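PDB 1XKY: dihydrodipicolinate synthase from Bacillus anthracis, which probably catalyses the dihydrodipicolinate synthase step of lysine biosynthesis, condensing pyruvate with aspartate semialdehyde, as in other enzymes of its TIM-barrel family. Local coordinates for residues S122-Y127 and V159-E164; L143-G148 and V152-D157; I171-A174 and T180-E183. All blocks are in the same frame, centred on the assembly; numbering follows the deposited sequence.

Interaction 1: S122-Y127 and V159-E164. With K (potassium ion), chain F.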
loop_
_atom_site.group_PDB
_atom_site.type_symbol
_atom_site.label_atom_id
_atom_site.label_comp_id
_atom_site.label_asym_id
_atom_site.label_seq_id
_atom_site.Cartn_x
_atom_site.Cartn_y
_atom_site.Cartn_z
ATOM N N SER A 122 1.533 0.476 -20.049
ATOM C CA SER A 122 0.557 -0.591 -19.880
ATOM C C SER A 122 1.230 -1.936 -20.098
ATOM O O SER A 122 2.388 -1.996 -20.508
ATOM C CB SER A 122 -0.553 -0.443 -20.912
ATOM O OG SER A 122 -0.039 -0.694 -22.202
ATOM N N GLN A 123 0.485 -3.018 -19.871
ATOM C CA GLN A 123 0.998 -4.365 -20.166
ATOM C C GLN A 123 1.333 -4.522 -21.641
ATOM O O GLN A 123 2.400 -5.031 -21.981
ATOM C CB GLN A 123 0.008 -5.453 -19.725
ATOM C CG GLN A 123 -0.167 -5.539 -18.223
ATOM C CD GLN A 123 1.152 -5.681 -17.493
ATOM O OE1 GLN A 123 1.972 -6.548 -17.822
ATOM N NE2 GLN A 123 1.379 -4.810 -16.513
ATOM N N GLU A 124 0.431 -4.070 -22.513
ATOM C CA GLU A 124 0.645 -4.182 -23.957
ATOM C C GLU A 124 1.766 -3.242 -24.420
ATOM O O GLU A 124 2.516 -3.589 -25.325
ATOM C CB GLU A 124 -0.659 -3.931 -24.722
ATOM C CG GLU A 124 -0.572 -4.004 -26.254
ATOM C CD GLU A 124 -0.217 -5.371 -26.804
ATOM O OE1 GLU A 124 -0.302 -6.378 -26.072
ATOM O OE2 GLU A 124 0.143 -5.443 -27.993
ATOM N N GLY A 125 1.882 -2.068 -23.796
ATOM C CA GLY A 125 3.003 -1.155 -24.071
ATOM C C GLY A 125 4.337 -1.830 -23.797
ATOM O O GLY A 125 5.248 -1.818 -24.640
ATOM N N MET A 126 4.431 -2.458 -22.629
ATOM C CA MET A 126 5.636 -3.163 -22.237
ATOM C C MET A 126 5.899 -4.358 -23.139
ATOM O O MET A 126 7.037 -4.617 -23.505
ATOM C CB MET A 126 5.560 -3.602 -20.775
ATOM C CG MET A 126 5.764 -2.449 -19.822
ATOM S SD MET A 126 5.999 -2.997 -18.132
ATOM C CE MET A 126 4.303 -3.203 -17.599
ATOM N N TYR A 127 4.841 -5.070 -23.510
ATOM C CA TYR A 127 4.980 -6.162 -24.457
ATOM C C TYR A 127 5.627 -5.684 -25.772
ATOM O O TYR A 127 6.602 -6.279 -26.246
ATOM C CB TYR A 127 3.630 -6.846 -24.719
ATOM C CG TYR A 127 3.772 -7.915 -25.751
ATOM C CD1 TYR A 127 4.227 -9.180 -25.400
ATOM C CD2 TYR A 127 3.531 -7.645 -27.096
ATOM C CE1 TYR A 127 4.411 -10.165 -26.370
ATOM C CE2 TYR A 127 3.705 -8.612 -28.060
ATOM C CZ TYR A 127 4.138 -9.873 -27.690
ATOM O OH TYR A 127 4.313 -10.841 -28.648
ATOM N N VAL A 159 4.722 -11.805 -19.153
ATOM C CA VAL A 159 5.991 -12.535 -19.107
ATOM C C VAL A 159 5.907 -13.814 -19.915
ATOM O O VAL A 159 6.830 -14.138 -20.663
ATOM C CB VAL A 159 6.449 -12.852 -17.660
ATOM C CG1 VAL A 159 7.721 -13.712 -17.670
ATOM C CG2 VAL A 159 6.706 -11.570 -16.903
ATOM N N VAL A 160 4.786 -14.521 -19.785
ATOM C CA VAL A 160 4.564 -15.743 -20.549
ATOM C C VAL A 160 4.576 -15.440 -22.054
ATOM O O VAL A 160 5.262 -16.114 -22.810
ATOM C CB VAL A 160 3.239 -16.459 -20.146
ATOM C CG1 VAL A 160 2.943 -17.632 -21.099
ATOM C CG2 VAL A 160 3.298 -16.959 -18.708
ATOM N N ARG A 161 3.827 -14.430 -22.486
ATOM C CA ARG A 161 3.826 -14.035 -23.906
ATOM C C ARG A 161 5.245 -13.712 -24.386
ATOM O O ARG A 161 5.665 -14.166 -25.450
ATOM C CB ARG A 161 2.929 -12.826 -24.156
ATOM C CG ARG A 161 1.450 -13.053 -23.930
ATOM C CD ARG A 161 0.698 -11.735 -24.046
ATOM N NE ARG A 161 0.757 -11.185 -25.399
ATOM C CZ ARG A 161 0.530 -9.912 -25.714
ATOM N NH1 ARG A 161 0.232 -9.028 -24.779
ATOM N NH2 ARG A 161 0.603 -9.519 -26.976
ATOM N N LEU A 162 5.979 -12.927 -23.596
ATOM C CA LEU A 162 7.349 -12.561 -23.952
ATOM C C LEU A 162 8.284 -13.781 -24.015
ATOM O O LEU A 162 9.154 -13.848 -24.887
ATOM C CB LEU A 162 7.886 -11.480 -23.005
ATOM C CG LEU A 162 7.246 -10.103 -23.217
ATOM C CD1 LEU A 162 7.616 -9.146 -22.097
ATOM C CD2 LEU A 162 7.626 -9.516 -24.569
ATOM N N SER A 163 8.066 -14.757 -23.130
ATOM C CA SER A 163 8.866 -15.988 -23.105
ATOM C C SER A 163 8.742 -16.806 -24.396
ATOM O O SER A 163 9.613 -17.623 -24.696
ATOM C CB SER A 163 8.489 -16.876 -21.911
ATOM O OG SER A 163 7.301 -17.611 -22.167
ATOM N N GLU A 164 7.662 -16.599 -25.145
ATOM C CA GLU A 164 7.486 -17.252 -26.433
ATOM C C GLU A 164 8.373 -16.655 -27.526
ATOM O O GLU A 164 8.509 -17.235 -28.593
ATOM C CB GLU A 164 6.021 -17.199 -26.859
ATOM C CG GLU A 164 5.119 -18.024 -25.955
ATOM C CD GLU A 164 3.648 -17.773 -26.185
ATOM O OE1 GLU A 164 3.274 -17.214 -27.239
ATOM O OE2 GLU A 164 2.856 -18.127 -25.296
HETATM K K K F . 12.216 -17.892 -25.247
HETATM O O HOH W 1 -0.598 -7.551 -29.221
HETATM O O HOH W 2 4.749 -13.385 -27.874
HETATM O O HOH W 3 13.408 -19.577 -23.172
HETATM O O HOH W 4 11.511 -19.708 -27.014
#
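E124 OE1 receives both terminal nitrogens of R161. The main bond runs 3.0 Å from R161 NH1 to E124 OE1, fairly straight at 163°, and arrives almost in line with the C-O bond while staying in the guanidinium plane. A second, weak bond runs from R161 NH2 to E124 OE1 at 3.4 Å. Carboxylate and guanidinium are nearly coplanar, so this salt bridge occupies the guanidinium edge and leaves one flat side to Y127. The Y127 ring stacks there: R161 CZ stands 3.7 Å from the ring centroid, almost on the ring normal, and NH2 hangs over the middle of the ring. The contact is thus both a cation-pi pair and a stack; the carboxylate fixes the rotation of the guanidinium and the ring supports it from beneath. Y127 CG lies opposite the backbone N (chi1 177°), which sends the ring across to the neighbouring helix, and R161 bends at chi3 to fold over it. L162 CD2 approaches the ring obliquely, 3.5 Å from Y127 CD1, and the buried L162 side chain also packs on I168 of strand 168-173. At the ring's outer end, a water lying in the ring plane joins Y127 OH to R161 O, to which it donates. Another water donates to E124 OE2 and weakly accepts from R161 NH2. S122 caps its helix, G125 N reaching S122 OG at 2.8 Å. Past the contact, near the C-terminal end of helix 156-163, S163 O binds the potassium ion at 2.7 Å, together with waters and the carbonyl oxygens of I165, E166 and I168. The short helix axes, 10.7 Å apart and inclined by 21°, are those of near-parallel neighbouring helices in the outer layer of a TIM barrel.

Interaction 2: L143-G148 and V152-D157; sequences LYNVPG and VQISVD
N145 reaches from the end of strand 141-145 to the loop at Q153 and I154. Its CB leaves the strand toward that loop, and chi1 of -178° sets CG opposite the backbone N, which carries the amide across the gap until N145 CG lies 4.0 Å from I154 N. The branches then part. N145 OD1 accepts from I154 N at 3.0 Å, with an N-H...O angle of 149°; the donor stands 40° out of the carbonyl plane, so it comes from above the amide rather than onto a lone pair. N145 OD1 also touches Q153 CA at 3.5 Å and has I154 CG1 beside it. N145 ND2 turns to the next strand and is hydrogen-bonded to D173 OD1. A water also donates to N145 OD1, at 2.8 Å; it donates to V152 O as well and accepts from V146 N, and so ties the strand end to the loop through three backbone or amide atoms. V152 O is approached too by P147 CA, at 3.4 Å, in a CA-H...O contact. Beyond the polar cluster, I154 points its side chain inward: CD1 comes to 4.0 Å from Y144 O, and the side chain also packs on F130 of helix 123-135. The loop is held from its other flank by Q123, whose amide bonds Q153 O and S155 N, the latter at the N-cap position of helix 156-163. The chain thus turns back beside the C-terminal end of a barrel strand, the end at which TIM barrels carry their active sites. With OD1 accepting from a backbone N-H and a water, and ND2 donating to a carboxylate, the amide of N145 is fixed in one orientation, since flipping it would set donor against donor and acceptor against acceptor.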
loop_
_atom_site.group_PDB
_atom_site.type_symbol
_atom_site.label_atom_id
_atom_site.label_comp_id
_atom_site.label_asym_id
_atom_site.label_seq_id
_atom_site.Cartn_x
_atom_site.Cartn_y
_atom_site.Cartn_z
ATOM N N LEU A 143 14.488 -10.256 -18.857
ATOM C CA LEU A 143 13.587 -9.219 -18.391
ATOM C C LEU A 143 13.863 -8.913 -16.919
ATOM O O LEU A 143 14.348 -9.765 -16.175
ATOM C CB LEU A 143 12.139 -9.676 -18.555
ATOM C CG LEU A 143 11.655 -10.089 -19.940
ATOM C CD1 LEU A 143 10.233 -10.607 -19.829
ATOM C CD2 LEU A 143 11.729 -8.941 -20.924
ATOM N N TYR A 144 13.539 -7.697 -16.500
ATOM C CA TYR A 144 13.734 -7.288 -15.119
ATOM C C TYR A 144 12.454 -6.643 -14.601
ATOM O O TYR A 144 12.097 -5.528 -14.998
ATOM C CB TYR A 144 14.943 -6.348 -15.031
ATOM C CG TYR A 144 15.335 -5.851 -13.650
ATOM C CD1 TYR A 144 14.816 -6.412 -12.480
ATOM C CD2 TYR A 144 16.284 -4.835 -13.521
ATOM C CE1 TYR A 144 15.207 -5.952 -11.229
ATOM C CE2 TYR A 144 16.678 -4.370 -12.276
ATOM C CZ TYR A 144 16.137 -4.930 -11.137
ATOM O OH TYR A 144 16.540 -4.464 -9.905
ATOM N N ASN A 145 11.761 -7.379 -13.732
ATOM C CA ASN A 145 10.563 -6.893 -13.049
ATOM C C ASN A 145 10.971 -6.270 -11.712
ATOM O O ASN A 145 11.564 -6.941 -10.857
ATOM C CB ASN A 145 9.589 -8.053 -12.815
ATOM C CG ASN A 145 8.295 -7.615 -12.162
ATOM O OD1 ASN A 145 7.627 -6.690 -12.623
ATOM N ND2 ASN A 145 7.934 -8.284 -11.077
ATOM N N VAL A 146 10.677 -4.983 -11.555
ATOM C CA VAL A 146 11.100 -4.239 -10.373
ATOM C C VAL A 146 10.094 -3.133 -10.026
ATOM O O VAL A 146 10.383 -1.934 -10.175
ATOM C CB VAL A 146 12.551 -3.725 -10.535
ATOM C CG1 VAL A 146 12.685 -2.743 -11.712
ATOM C CG2 VAL A 146 13.071 -3.125 -9.232
ATOM N N PRO A 147 8.889 -3.539 -9.576
ATOM C CA PRO A 147 7.835 -2.579 -9.244
ATOM C C PRO A 147 8.246 -1.610 -8.143
ATOM O O PRO A 147 7.745 -0.490 -8.092
ATOM C CB PRO A 147 6.669 -3.478 -8.789
ATOM C CG PRO A 147 7.312 -4.754 -8.396
ATOM C CD PRO A 147 8.431 -4.925 -9.350
ATOM N N GLY A 148 9.154 -2.047 -7.274
ATOM C CA GLY A 148 9.734 -1.188 -6.248
ATOM C C GLY A 148 10.584 -0.032 -6.763
ATOM O O GLY A 148 10.952 0.844 -5.980
ATOM N N VAL A 152 5.116 -0.014 -12.067
ATOM C CA VAL A 152 4.398 -1.039 -12.816
ATOM C C VAL A 152 5.006 -2.419 -12.581
ATOM O O VAL A 152 6.189 -2.540 -12.266
ATOM C CB VAL A 152 4.397 -0.738 -14.325
ATOM C CG1 VAL A 152 3.644 0.551 -14.611
ATOM C CG2 VAL A 152 5.821 -0.661 -14.854
ATOM N N GLN A 153 4.188 -3.454 -12.740
ATOM C CA GLN A 153 4.691 -4.819 -12.839
ATOM C C GLN A 153 4.511 -5.372 -14.249
ATOM O O GLN A 153 3.539 -5.051 -14.933
ATOM C CB GLN A 153 3.987 -5.724 -11.826
ATOM C CG GLN A 153 2.517 -5.399 -11.619
ATOM C CD GLN A 153 1.611 -6.188 -12.545
ATOM O OE1 GLN A 153 1.658 -7.418 -12.568
ATOM N NE2 GLN A 153 0.785 -5.482 -13.310
ATOM N N ILE A 154 5.454 -6.204 -14.678
ATOM C CA ILE A 154 5.206 -7.152 -15.757
ATOM C C ILE A 154 4.353 -8.322 -15.279
ATOM O O ILE A 154 4.839 -9.215 -14.584
ATOM C CB ILE A 154 6.535 -7.669 -16.338
ATOM C CG1 ILE A 154 7.594 -6.565 -16.311
ATOM C CG2 ILE A 154 6.333 -8.186 -17.753
ATOM C CD1 ILE A 154 8.893 -6.948 -16.984
ATOM N N SER A 155 3.078 -8.311 -15.655
ATOM C CA SER A 155 2.151 -9.361 -15.250
ATOM C C SER A 155 2.656 -10.736 -15.674
ATOM O O SER A 155 3.452 -10.856 -16.605
ATOM C CB SER A 155 0.762 -9.107 -15.841
ATOM O OG SER A 155 0.707 -9.499 -17.202
ATOM N N VAL A 156 2.190 -11.771 -14.983
ATOM C CA VAL A 156 2.525 -13.147 -15.341
ATOM C C VAL A 156 2.221 -13.401 -16.820
ATOM O O VAL A 156 3.056 -13.935 -17.543
ATOM C CB VAL A 156 1.764 -14.174 -14.454
ATOM C CG1 VAL A 156 1.927 -15.596 -15.004
ATOM C CG2 VAL A 156 2.232 -14.083 -12.989
ATOM N N ASP A 157 1.029 -12.998 -17.256
ATOM C CA ASP A 157 0.596 -13.166 -18.645
ATOM C C ASP A 157 1.551 -12.509 -19.643
ATOM O O ASP A 157 1.904 -13.103 -20.661
ATOM C CB ASP A 157 -0.819 -12.607 -18.832
ATOM C CG ASP A 157 -1.907 -13.510 -18.232
ATOM O OD1 ASP A 157 -1.600 -14.643 -17.753
ATOM O OD2 ASP A 157 -3.084 -13.076 -18.244
HETATM O O HOH W 5 8.380 -4.021 -13.050
#

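Interaction 3: I171-A174 and T180-E183; sequences IKDA and TMTE
The end of strand 168-173 passes the early part of helix 178-187 with D173 CA and M181 CA, the nearest pair of alpha carbons, 7.2 Å apart. D173 points toward the helix; its CG sits opposite the backbone N (chi1 -166°), which brings one carboxylate oxygen, OD2, against the M181 side chain, 3.5 Å from M181 CG. M181 runs extended beyond CG, crossing the aspartate at a slant, and its terminal methyl CE ends 3.4 Å from D173 O. One methionine therefore covers both the carboxylate and the backbone carbonyl of the same residue, with apolar carbon on oxygen and no direct hydrogen bond between the two segments. The polar link is made by a water, which donates to D173 OD2 at 2.6 Å and to T180 OG1 at 2.8 Å, spanning a gap of 4.1 Å between T180 OG1 and D173 OD2. T180 OG1 has a further bond to D177 O, which ties the threonine into its own helix start. These segments belong to the beta-alpha-beta unit formed by strand 168-173, helix 178-187 and strand 193-196, one step of the eight-stranded barrel, and the start of the loop after the strand is pinned by the other carboxylate oxygen, D173 OD1, which accepts from G175 N. A second N-H donor reaches D173 OD1 from the adjacent strand, and together with the water on D173 OD2 these donors hold the carboxylate in place. T182, on a different side of helix 178-187, faces the third subunit, where its OG1 is hydrogen-bonded to H244 NE2 and its side chain packs on Q245 of that subunit.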
loop_
_atom_site.group_PDB
_atom_site.type_symbol
_atom_site.label_atom_id
_atom_site.label_comp_id
_atom_site.label_asym_id
_atom_site.label_seq_id
_atom_site.Cartn_x
_atom_site.Cartn_y
_atom_site.Cartn_z
ATOM N N ILE A 171 13.956 -14.103 -16.614
ATOM C CA ILE A 171 13.483 -12.911 -15.922
ATOM C C ILE A 171 14.138 -12.814 -14.542
ATOM O O ILE A 171 14.282 -13.819 -13.833
ATOM C CB ILE A 171 11.929 -12.862 -15.823
ATOM C CG1 ILE A 171 11.456 -11.574 -15.125
ATOM C CG2 ILE A 171 11.383 -14.106 -15.127
ATOM C CD1 ILE A 171 10.002 -11.254 -15.377
ATOM N N LYS A 172 14.596 -11.612 -14.209
ATOM C CA LYS A 172 14.965 -11.259 -12.839
ATOM C C LYS A 172 13.700 -10.702 -12.201
ATOM O O LYS A 172 13.233 -9.634 -12.586
ATOM C CB LYS A 172 16.087 -10.203 -12.828
ATOM C CG LYS A 172 16.434 -9.666 -11.439
ATOM C CD LYS A 172 17.461 -8.550 -11.489
ATOM C CE LYS A 172 17.762 -8.016 -10.078
ATOM N NZ LYS A 172 18.806 -6.946 -10.093
ATOM N N ASP A 173 13.133 -11.429 -11.245
ATOM C CA ASP A 173 11.866 -11.009 -10.637
ATOM C C ASP A 173 12.076 -10.413 -9.248
ATOM O O ASP A 173 12.162 -11.141 -8.254
ATOM C CB ASP A 173 10.871 -12.183 -10.577
ATOM C CG ASP A 173 9.444 -11.722 -10.279
ATOM O OD1 ASP A 173 9.264 -10.593 -9.768
ATOM O OD2 ASP A 173 8.498 -12.496 -10.548
ATOM N N ALA A 174 12.143 -9.083 -9.189
ATOM C CA ALA A 174 12.227 -8.361 -7.916
ATOM C C ALA A 174 10.854 -7.872 -7.415
ATOM O O ALA A 174 10.762 -6.909 -6.645
ATOM C CB ALA A 174 13.202 -7.205 -8.032
ATOM N N THR A 180 3.731 -15.274 -7.638
ATOM C CA THR A 180 3.765 -14.894 -9.055
ATOM C C THR A 180 4.945 -15.601 -9.759
ATOM O O THR A 180 4.803 -16.083 -10.881
ATOM C CB THR A 180 3.847 -13.362 -9.274
ATOM O OG1 THR A 180 4.921 -12.820 -8.500
ATOM C CG2 THR A 180 2.533 -12.690 -8.883
ATOM N N MET A 181 6.095 -15.680 -9.088
ATOM C CA MET A 181 7.222 -16.475 -9.607
ATOM C C MET A 181 6.774 -17.914 -9.906
ATOM O O MET A 181 7.046 -18.432 -10.986
ATOM C CB MET A 181 8.391 -16.508 -8.617
ATOM C CG MET A 181 9.103 -15.181 -8.392
ATOM S SD MET A 181 10.516 -15.450 -7.303
ATOM C CE MET A 181 10.776 -13.809 -6.634
ATOM N N THR A 182 6.067 -18.536 -8.958
ATOM C CA THR A 182 5.547 -19.901 -9.120
ATOM C C THR A 182 4.785 -20.043 -10.427
ATOM O O THR A 182 4.978 -21.002 -11.162
ATOM C CB THR A 182 4.591 -20.314 -7.956
ATOM O OG1 THR A 182 5.328 -20.452 -6.735
ATOM C CG2 THR A 182 3.889 -21.621 -8.265
ATOM N N GLU A 183 3.913 -19.077 -10.700
ATOM C CA GLU A 183 3.055 -19.123 -11.874
ATOM C C GLU A 183 3.840 -18.952 -13.177
ATOM O O GLU A 183 3.560 -19.624 -14.177
ATOM C CB GLU A 183 1.974 -18.048 -11.757
ATOM C CG GLU A 183 0.797 -18.254 -12.691
ATOM C CD GLU A 183 -0.252 -17.169 -12.538
ATOM O OE1 GLU A 183 -0.315 -16.562 -11.449
ATOM O OE2 GLU A 183 -1.008 -16.926 -13.507
HETATM O O HOH W 6 6.134 -11.324 -10.576
#

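How the interactions relate
Interactions 1 and 2 share helix 156-163, and the side chain of Q123 connects them. Interactions 2 and 3 meet in the barrel wall, where strands 141-145 and 168-173 are neighbours: L143 O probably accepts from K172 N, and N145 O from A174 N. Interaction 1, between outer helices, is partly exposed and relies on charge and aromatic stacking, whereas interaction 3 is buried and water-bridged, with methionine carbon over oxygen. Interaction 2 is intermediate, a partly buried loop contact centred on an amide. V159 packs against both I154 and I171, continuing the apolar layer between helix and sheet.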